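Local coordinates for protein hydrolase, HAD superfamily, subfamily III A (Legionella pneumophila, PDB 3N1U) that probably hydrolyses 3-deoxy-D-manno-octulosonate 8-phosphate to KDO and inorganic phosphate with the aid of a divalent metal ion, a step in lipopolysaccharide biosynthesis, at residues 114-119 and 157-162. Residues are numbered along the deposited sequence; the frame is centred on the assembly and turned at random.
Sequences AYIGDD and GAVREL. With CA (calcium ion), chain B.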
loop_
_atom_site.group_PDB
_atom_site.type_symbol
_atom_site.label_atom_id
_atom_site.label_comp_id
_atom_site.label_asym_id
_atom_site.label_seq_id
_atom_site.Cartn_x
_atom_site.Cartn_y
_atom_site.Cartn_z
ATOM N N ALA A 114 11.482 -15.003 -22.213
ATOM C CA ALA A 114 10.959 -13.700 -21.813
ATOM C C ALA A 114 11.658 -13.286 -20.526
ATOM O O ALA A 114 12.090 -14.160 -19.738
ATOM C CB ALA A 114 9.381 -13.774 -21.631
ATOM N N TYR A 115 11.734 -11.964 -20.268
ATOM C CA TYR A 115 12.352 -11.431 -19.073
ATOM C C TYR A 115 11.575 -10.185 -18.655
ATOM O O TYR A 115 11.258 -9.310 -19.515
ATOM C CB TYR A 115 13.833 -11.014 -19.347
ATOM C CG TYR A 115 14.529 -10.598 -18.057
ATOM C CD1 TYR A 115 14.280 -9.365 -17.447
ATOM C CD2 TYR A 115 15.406 -11.463 -17.420
ATOM C CE1 TYR A 115 14.931 -9.003 -16.265
ATOM C CE2 TYR A 115 16.038 -11.113 -16.258
ATOM C CZ TYR A 115 15.799 -9.886 -15.685
ATOM O OH TYR A 115 16.451 -9.584 -14.512
ATOM N N ILE A 116 11.183 -10.134 -17.386
ATOM C CA ILE A 116 10.440 -9.011 -16.833
ATOM C C ILE A 116 11.259 -8.352 -15.684
ATOM O O ILE A 116 11.713 -9.015 -14.729
ATOM C CB ILE A 116 8.980 -9.413 -16.452
ATOM C CG1 ILE A 116 8.181 -8.173 -15.991
ATOM C CG2 ILE A 116 8.969 -10.566 -15.389
ATOM C CD1 ILE A 116 6.653 -8.458 -15.812
ATOM N N GLY A 117 11.476 -7.060 -15.851
ATOM C CA GLY A 117 12.453 -6.318 -15.059
ATOM C C GLY A 117 11.899 -4.950 -14.649
ATOM O O GLY A 117 10.885 -4.497 -15.182
ATOM N N ASP A 118 12.610 -4.255 -13.773
ATOM C CA ASP A 118 12.230 -2.862 -13.407
ATOM C C ASP A 118 13.393 -1.829 -13.334
ATOM O O ASP A 118 13.139 -0.615 -13.231
ATOM C CB ASP A 118 11.514 -2.886 -12.047
ATOM C CG ASP A 118 12.480 -3.051 -10.883
ATOM O OD1 ASP A 118 13.241 -4.065 -10.790
ATOM O OD2 ASP A 118 12.441 -2.158 -9.998
ATOM N N ASP A 119 14.665 -2.279 -13.330
ATOM C CA ASP A 119 15.777 -1.338 -13.053
ATOM C C ASP A 119 16.982 -1.606 -13.998
ATOM O O ASP A 119 16.972 -2.587 -14.783
ATOM C CB ASP A 119 16.170 -1.319 -11.540
ATOM C CG ASP A 119 16.674 0.071 -11.068
ATOM O OD1 ASP A 119 17.246 0.817 -11.895
ATOM O OD2 ASP A 119 16.514 0.409 -9.863
ATOM N N GLY A 157 0.324 -7.930 -9.594
ATOM C CA GLY A 157 -0.257 -8.707 -10.723
ATOM C C GLY A 157 0.339 -8.445 -12.118
ATOM O O GLY A 157 -0.230 -8.923 -13.112
ATOM N N ALA A 158 1.438 -7.673 -12.183
ATOM C CA ALA A 158 2.125 -7.402 -13.483
ATOM C C ALA A 158 2.697 -8.712 -14.062
ATOM O O ALA A 158 2.570 -8.969 -15.246
ATOM C CB ALA A 158 3.250 -6.396 -13.324
ATOM N N VAL A 159 3.319 -9.546 -13.218
ATOM C CA VAL A 159 3.865 -10.797 -13.712
ATOM C C VAL A 159 2.730 -11.715 -14.174
ATOM O O VAL A 159 2.861 -12.351 -15.209
ATOM C CB VAL A 159 4.713 -11.488 -12.581
ATOM C CG1 VAL A 159 5.001 -12.953 -12.908
ATOM C CG2 VAL A 159 6.034 -10.700 -12.386
ATOM N N ARG A 160 1.574 -11.706 -13.472
ATOM C CA ARG A 160 0.437 -12.522 -13.919
ATOM C C ARG A 160 -0.011 -12.047 -15.327
ATOM O O ARG A 160 -0.373 -12.860 -16.189
ATOM C CB ARG A 160 -0.763 -12.323 -12.962
ATOM C CG ARG A 160 -2.030 -13.026 -13.439
ATOM C CD ARG A 160 -1.756 -14.542 -13.766
ATOM N NE ARG A 160 -3.009 -15.233 -13.991
ATOM C CZ ARG A 160 -3.836 -15.603 -13.001
ATOM N NH1 ARG A 160 -3.501 -15.405 -11.724
ATOM N NH2 ARG A 160 -5.008 -16.189 -13.277
ATOM N N GLU A 161 0.020 -10.733 -15.542
ATOM C CA GLU A 161 -0.461 -10.153 -16.830
ATOM C C GLU A 161 0.421 -10.692 -17.962
ATOM O O GLU A 161 -0.077 -11.074 -19.023
ATOM C CB GLU A 161 -0.318 -8.636 -16.735
ATOM C CG GLU A 161 -0.961 -7.812 -17.806
ATOM C CD GLU A 161 -0.787 -6.282 -17.507
ATOM O OE1 GLU A 161 -0.814 -5.890 -16.334
ATOM O OE2 GLU A 161 -0.575 -5.532 -18.468
ATOM N N LEU A 162 1.725 -10.754 -17.713
ATOM C CA LEU A 162 2.668 -11.380 -18.684
ATOM C C LEU A 162 2.425 -12.895 -18.856
ATOM O O LEU A 162 2.455 -13.423 -19.993
ATOM C CB LEU A 162 4.127 -11.058 -18.262
ATOM C CG LEU A 162 5.240 -11.677 -19.133
ATOM C CD1 LEU A 162 4.910 -11.336 -20.623
ATOM C CD2 LEU A 162 6.560 -11.082 -18.664
HETATM CA CA CA B . 14.495 -5.072 -9.299
HETATM O O HOH W 1 14.629 -2.814 -8.497
HETATM O O HOH W 2 16.198 -5.583 -7.693
HETATM O O HOH W 3 16.375 -4.948 -10.846
#
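Ile116 sends its side chain out from strand 114-117 into the face of helix 158-162, where Leu162 and Val159 receive it. Leu162 reaches back from the helix, and its CD2 methyl settles against the flank of Ile116, 3.7 Å from CB of Ile116, 3.9 Å from CD1 and, more loosely, against CG2. With CG1 trans to the main-chain nitrogen (chi1 -175°) and chi2 at 171°, the isoleucine is stretched out straight, which carries CD1 deep enough to lie against the helix. There Ile116 CD1 lies 4.1 Å from Val159 CG2, the two side chains set at a slant, and comes loosely within 4.2 Å of Ala158 O, an oxygen that already accepts the helical hydrogen bond from Leu162 N. The side-chain contacts are all aliphatic, and no hydrogen bond crosses between strand and helix; the axes of these two short segments run nearly antiparallel, at 161°.

This is the HAD-type Rossmannoid core: strand 113-117 is a central strand of the parallel sheet, between 21-24 and 131-134, and helix 158-169 covers one face. Leu162 also packs on Leu22 and Val133 of those neighbouring strands, while Val159 leans on Leu55 of helix 49-60.

Just past the strand's C-terminal end, Asp118 binds calcium through OD1 at 2.2 Å, completing a site with Asp25, the carbonyl of Asp27 and three waters. OD2 of Asp118 accepts a 2.7 Å hydrogen bond from water 1, itself a calcium ligand, and another from Gln50 of a neighbouring subunit, so both carboxylate oxygens are held.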